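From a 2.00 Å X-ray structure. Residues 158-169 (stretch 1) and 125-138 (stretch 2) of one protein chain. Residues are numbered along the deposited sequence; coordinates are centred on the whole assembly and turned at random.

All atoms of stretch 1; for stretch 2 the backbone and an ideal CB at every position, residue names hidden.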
# COMPACT_ATOMS: atom_id res chain seq x y z
N GLN A 158 1.78 9.72 3.93
CA GLN A 158 2.61 10.15 5.04
C GLN A 158 3.30 8.99 5.72
O GLN A 158 4.37 9.14 6.31
CB GLN A 158 1.74 10.88 6.06
CG GLN A 158 2.40 11.14 7.40
CD GLN A 158 1.55 12.02 8.28
OE1 GLN A 158 0.95 13.00 7.81
NE2 GLN A 158 1.46 11.67 9.56
N THR A 159 2.68 7.83 5.64
CA THR A 159 3.15 6.70 6.41
C THR A 159 4.56 6.24 6.03
O THR A 159 5.39 6.01 6.91
CB THR A 159 2.19 5.51 6.32
OG1 THR A 159 0.84 5.97 6.52
CG2 THR A 159 2.56 4.49 7.36
N ALA A 160 4.82 6.09 4.73
CA ALA A 160 6.11 5.55 4.27
C ALA A 160 7.07 6.65 3.85
O ALA A 160 8.13 6.37 3.30
CB ALA A 160 5.90 4.57 3.12
N ARG A 161 6.68 7.89 4.12
CA ARG A 161 7.45 9.09 3.76
C ARG A 161 8.94 9.01 4.11
O ARG A 161 9.78 9.27 3.25
CB ARG A 161 6.82 10.31 4.44
CG ARG A 161 7.10 11.63 3.77
CD ARG A 161 6.10 12.70 4.26
NE ARG A 161 5.97 12.71 5.72
CZ ARG A 161 6.64 13.52 6.53
NH1 ARG A 161 7.50 14.41 6.03
NH2 ARG A 161 6.46 13.45 7.84
N ALA A 162 9.26 8.67 5.35
CA ALA A 162 10.67 8.61 5.78
C ALA A 162 11.48 7.55 5.02
O ALA A 162 12.69 7.66 4.89
CB ALA A 162 10.78 8.40 7.29
N LEU A 163 10.78 6.54 4.51
CA LEU A 163 11.42 5.37 3.92
C LEU A 163 11.88 5.58 2.49
O LEU A 163 12.70 4.81 1.99
CB LEU A 163 10.44 4.17 3.98
CG LEU A 163 9.95 3.78 5.37
CD1 LEU A 163 8.96 2.59 5.34
CD2 LEU A 163 11.13 3.47 6.26
N VAL A 164 11.34 6.60 1.81
CA VAL A 164 11.69 6.87 0.41
C VAL A 164 12.24 8.31 0.21
O VAL A 164 12.22 8.84 -0.90
CB VAL A 164 10.53 6.58 -0.56
CG1 VAL A 164 10.05 5.09 -0.41
CG2 VAL A 164 9.37 7.53 -0.34
N GLN A 165 12.72 8.92 1.29
CA GLN A 165 13.38 10.22 1.20
C GLN A 165 14.71 10.10 0.46
O GLN A 165 15.30 9.02 0.41
CB GLN A 165 13.59 10.83 2.58
CG GLN A 165 14.52 10.00 3.50
CD GLN A 165 14.64 10.63 4.87
OE1 GLN A 165 15.30 11.66 5.02
NE2 GLN A 165 13.99 10.04 5.86
N PRO A 166 15.21 11.22 -0.10
CA PRO A 166 16.40 11.20 -0.95
C PRO A 166 17.65 10.62 -0.27
O PRO A 166 18.46 9.99 -0.95
CB PRO A 166 16.62 12.69 -1.28
CG PRO A 166 15.22 13.28 -1.22
CD PRO A 166 14.56 12.55 -0.06
N ARG A 167 17.81 10.81 1.02
CA ARG A 167 19.00 10.24 1.67
C ARG A 167 19.00 8.71 1.57
O ARG A 167 20.06 8.07 1.69
CB ARG A 167 19.11 10.69 3.13
CG ARG A 167 18.14 10.02 4.05
CD ARG A 167 18.17 10.63 5.45
NE ARG A 167 19.53 10.96 5.90
CZ ARG A 167 20.46 10.08 6.22
NH1 ARG A 167 20.19 8.78 6.14
NH2 ARG A 167 21.66 10.48 6.62
N PHE A 168 17.83 8.12 1.32
CA PHE A 168 17.74 6.67 1.11
C PHE A 168 17.62 6.30 -0.36
O PHE A 168 17.24 5.18 -0.69
CB PHE A 168 16.56 6.09 1.88
CG PHE A 168 16.71 6.21 3.37
CD1 PHE A 168 17.94 6.01 3.97
CD2 PHE A 168 15.62 6.56 4.16
CE1 PHE A 168 18.10 6.13 5.34
CE2 PHE A 168 15.76 6.68 5.53
CZ PHE A 168 17.01 6.46 6.13
N ALA A 169 17.92 7.25 -1.25
CA ALA A 169 17.84 6.99 -2.68
C ALA A 169 18.68 5.80 -3.15
O ALA A 169 18.23 5.04 -4.01
CB ALA A 169 18.20 8.25 -3.49
N UNK A 125 25.34 2.39 8.15
CA UNK A 125 24.71 3.63 8.60
C UNK A 125 23.31 3.84 8.00
O UNK A 125 22.35 4.04 8.74
CB UNK A 125 25.61 4.82 8.24
N UNK A 126 23.19 3.81 6.67
CA UNK A 126 21.91 4.08 6.02
C UNK A 126 20.85 3.01 6.30
O UNK A 126 19.70 3.34 6.54
CB UNK A 126 22.12 4.20 4.51
N UNK A 127 21.24 1.74 6.26
CA UNK A 127 20.24 0.68 6.46
C UNK A 127 19.77 0.64 7.91
O UNK A 127 18.60 0.41 8.19
CB UNK A 127 20.81 -0.68 6.06
N UNK A 128 20.68 0.89 8.84
CA UNK A 128 20.31 1.05 10.24
C UNK A 128 19.28 2.16 10.39
O UNK A 128 18.29 1.98 11.07
CB UNK A 128 21.54 1.35 11.09
N UNK A 129 19.56 3.31 9.78
CA UNK A 129 18.63 4.44 9.81
C UNK A 129 17.31 4.10 9.17
O UNK A 129 16.26 4.42 9.71
CB UNK A 129 19.24 5.65 9.11
N UNK A 130 17.37 3.45 8.02
CA UNK A 130 16.16 3.04 7.32
C UNK A 130 15.32 2.09 8.19
O UNK A 130 14.10 2.28 8.31
CB UNK A 130 16.52 2.37 5.99
N UNK A 131 15.95 1.10 8.81
CA UNK A 131 15.24 0.20 9.74
C UNK A 131 14.62 0.95 10.91
O UNK A 131 13.53 0.61 11.36
CB UNK A 131 16.20 -0.87 10.27
N UNK A 132 15.30 1.98 11.42
CA UNK A 132 14.74 2.77 12.50
C UNK A 132 13.48 3.48 12.02
O UNK A 132 12.48 3.56 12.74
CB UNK A 132 15.77 3.78 13.02
N UNK A 133 13.52 3.98 10.78
CA UNK A 133 12.35 4.62 10.18
C UNK A 133 11.24 3.60 9.97
O UNK A 133 10.05 3.90 10.17
CB UNK A 133 12.72 5.29 8.85
N UNK A 134 11.61 2.41 9.54
CA UNK A 134 10.63 1.35 9.32
C UNK A 134 9.89 1.11 10.62
O UNK A 134 8.66 1.17 10.66
CB UNK A 134 11.29 0.07 8.82
N UNK A 135 10.63 0.88 11.70
CA UNK A 135 10.03 0.65 13.00
C UNK A 135 9.12 1.79 13.44
O UNK A 135 8.03 1.56 13.96
CB UNK A 135 11.13 0.43 14.04
N UNK A 136 9.55 3.02 13.22
CA UNK A 136 8.71 4.17 13.56
C UNK A 136 7.41 4.17 12.75
O UNK A 136 6.35 4.47 13.29
CB UNK A 136 9.48 5.47 13.32
N UNK A 137 7.50 3.83 11.47
CA UNK A 137 6.31 3.80 10.61
C UNK A 137 5.25 2.80 11.09
O UNK A 137 4.06 3.00 10.87
CB UNK A 137 6.72 3.46 9.18
N UNK A 138 5.69 1.71 11.72
CA UNK A 138 4.77 0.66 12.16
C UNK A 138 4.28 0.84 13.59
O UNK A 138 3.50 0.04 14.08
CB UNK A 138 5.45 -0.71 12.03

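Stretch 2 has helical backbone angles almost throughout, so its positions meet stretch 1 in a repeating pattern: 126, 129, 130, 133, 134 and 137 come near it, and the rest mostly do not.

At position 125 the ideal CB has nothing of stretch 1 within 5.5 Å, so almost any helix-compatible residue would suit. The deposited residue is Arg125, which makes no contact.

Position 126 points sideways, its ideal CB 4.5 Å from Phe168 CE1. A medium apolar chain could reach the ring and the guanidinium end of Arg167. The residue is Leu126, whose CD2 lies 4.1 Å from Phe168 CE1 and 3.1 Å from Arg167 NH1, oblique to the guanidinium plane; its backbone also takes part, with O 3.4 Å from the same CE1.

Positions 127 and 128 point away and are unconstrained from this side. They are Val127 and Ser128.

Position 129 points toward stretch 1. The ideal CB is 3.8 Å from Phe168 CZ and 4.4 Å from Arg167 NH1, so an aliphatic first segment and an acidic end would answer both neighbours; Asp, Glu or a neutral acceptor such as Gln are candidates. Glu129 is found. Its CB sits at the edge of the Phe168 ring, and its carboxylate forms a salt bridge with Arg167. The modelled distance from Glu129 OE1 to Arg167 NH1, 2.3 Å, is too short to be taken literally, so the pairing of charges is the lesson and not the exact geometry.

Position 130 points sideways, its ideal CB 4.1 Å from Phe168 CZ. Earlier in stretch 1 lie the Leu163 side chain and its carbonyl oxygen, an acceptor. A Leu, Met or Phe could fill the space, but a long chain that is both flat and a donor could also use the oxygen. Trp130 does so: with chi1 in t, its NE1 donates a hydrogen bond to Leu163 O at 2.9 Å. Leu163 CD2 rests over the face of the five-membered ring, while that ring's edge meets the face of Phe168, planes at 75°. Trp130 CB also packs over the Phe168 face.

Position 131 points away and 132 sideways; stretch 1 does not restrict the choice. They are Cys131 and Ala132.

Position 133 points toward stretch 1. Its ideal CB is already 3.5 Å from Leu163 CD2 and 4.0 Å from Ala162 CB, which argues for a small residue. Ala133 fits, its methyl making both contacts.

Position 134 is sideways, its ideal CB 4.3 Å from Leu163 CD2; many apolar residues would do. Phe134 meets that methyl most closely through backbone N, at 3.5 Å, then through CB, at 4.3 Å, and its ring leads off from there.

Positions 135 and 136 make no contact, so stretch 1 sets no preference. They are Asp135, hydrogen-bonded elsewhere in the structure, and Glu136.

Position 137 points toward stretch 1, its ideal CB 3.7 Å from Thr159 O. Small residues suit this close approach, and Ala137 places its CB 3.6 Å from Thr159 O.

Position 138 points away, leaving the choice open; it is Leu138.

Stretch 2 125-138: RLVSEWCAAFDEAL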
# COMPACT_ATOMS: atom_id res chain seq x y z
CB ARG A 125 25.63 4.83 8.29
CG ARG A 125 25.14 6.18 8.85
CD ARG A 125 26.09 7.35 8.50
NE ARG A 125 26.22 7.52 7.05
CZ ARG A 125 27.32 7.28 6.36
NH1 ARG A 125 28.43 6.87 6.97
NH2 ARG A 125 27.33 7.47 5.04
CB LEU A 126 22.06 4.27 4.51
CG LEU A 126 22.77 5.55 4.05
CD1 LEU A 126 22.86 5.58 2.53
CD2 LEU A 126 22.07 6.80 4.58
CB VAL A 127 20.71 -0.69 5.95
CG1 VAL A 127 19.62 -1.74 6.14
CG2 VAL A 127 21.09 -0.59 4.46
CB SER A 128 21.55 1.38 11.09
OG SER A 128 22.36 0.22 11.28
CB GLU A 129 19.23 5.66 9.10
CG GLU A 129 20.48 6.20 9.77
CD GLU A 129 21.02 7.42 9.04
OE1 GLU A 129 20.25 8.04 8.27
OE2 GLU A 129 22.20 7.75 9.24
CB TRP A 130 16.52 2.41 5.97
CG TRP A 130 15.34 2.21 5.06
CD1 TRP A 130 14.92 3.05 4.07
CD2 TRP A 130 14.44 1.09 5.04
NE1 TRP A 130 13.81 2.52 3.44
CE2 TRP A 130 13.50 1.32 4.02
CE3 TRP A 130 14.35 -0.09 5.79
CZ2 TRP A 130 12.46 0.42 3.74
CZ3 TRP A 130 13.32 -0.99 5.51
CH2 TRP A 130 12.40 -0.73 4.49
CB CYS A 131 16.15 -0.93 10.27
SG CYS A 131 16.62 -2.14 9.00
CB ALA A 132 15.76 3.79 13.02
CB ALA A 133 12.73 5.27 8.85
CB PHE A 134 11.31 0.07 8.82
CG PHE A 134 10.39 -1.11 8.70
CD1 PHE A 134 10.20 -1.96 9.78
CD2 PHE A 134 9.73 -1.38 7.51
CE1 PHE A 134 9.36 -3.06 9.67
CE2 PHE A 134 8.89 -2.47 7.38
CZ PHE A 134 8.70 -3.31 8.46
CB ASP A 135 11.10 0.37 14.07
CG ASP A 135 11.69 -1.03 13.97
OD1 ASP A 135 10.99 -1.95 13.49
OD2 ASP A 135 12.85 -1.21 14.38
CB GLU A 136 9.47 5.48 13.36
CG GLU A 136 8.95 6.62 14.23
CD GLU A 136 9.88 7.83 14.21
OE1 GLU A 136 11.10 7.63 14.10
OE2 GLU A 136 9.37 8.98 14.30
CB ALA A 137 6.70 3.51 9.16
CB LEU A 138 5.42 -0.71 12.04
CG LEU A 138 5.62 -1.26 10.64
CD1 LEU A 138 6.46 -2.52 10.72
CD2 LEU A 138 4.29 -1.55 9.98
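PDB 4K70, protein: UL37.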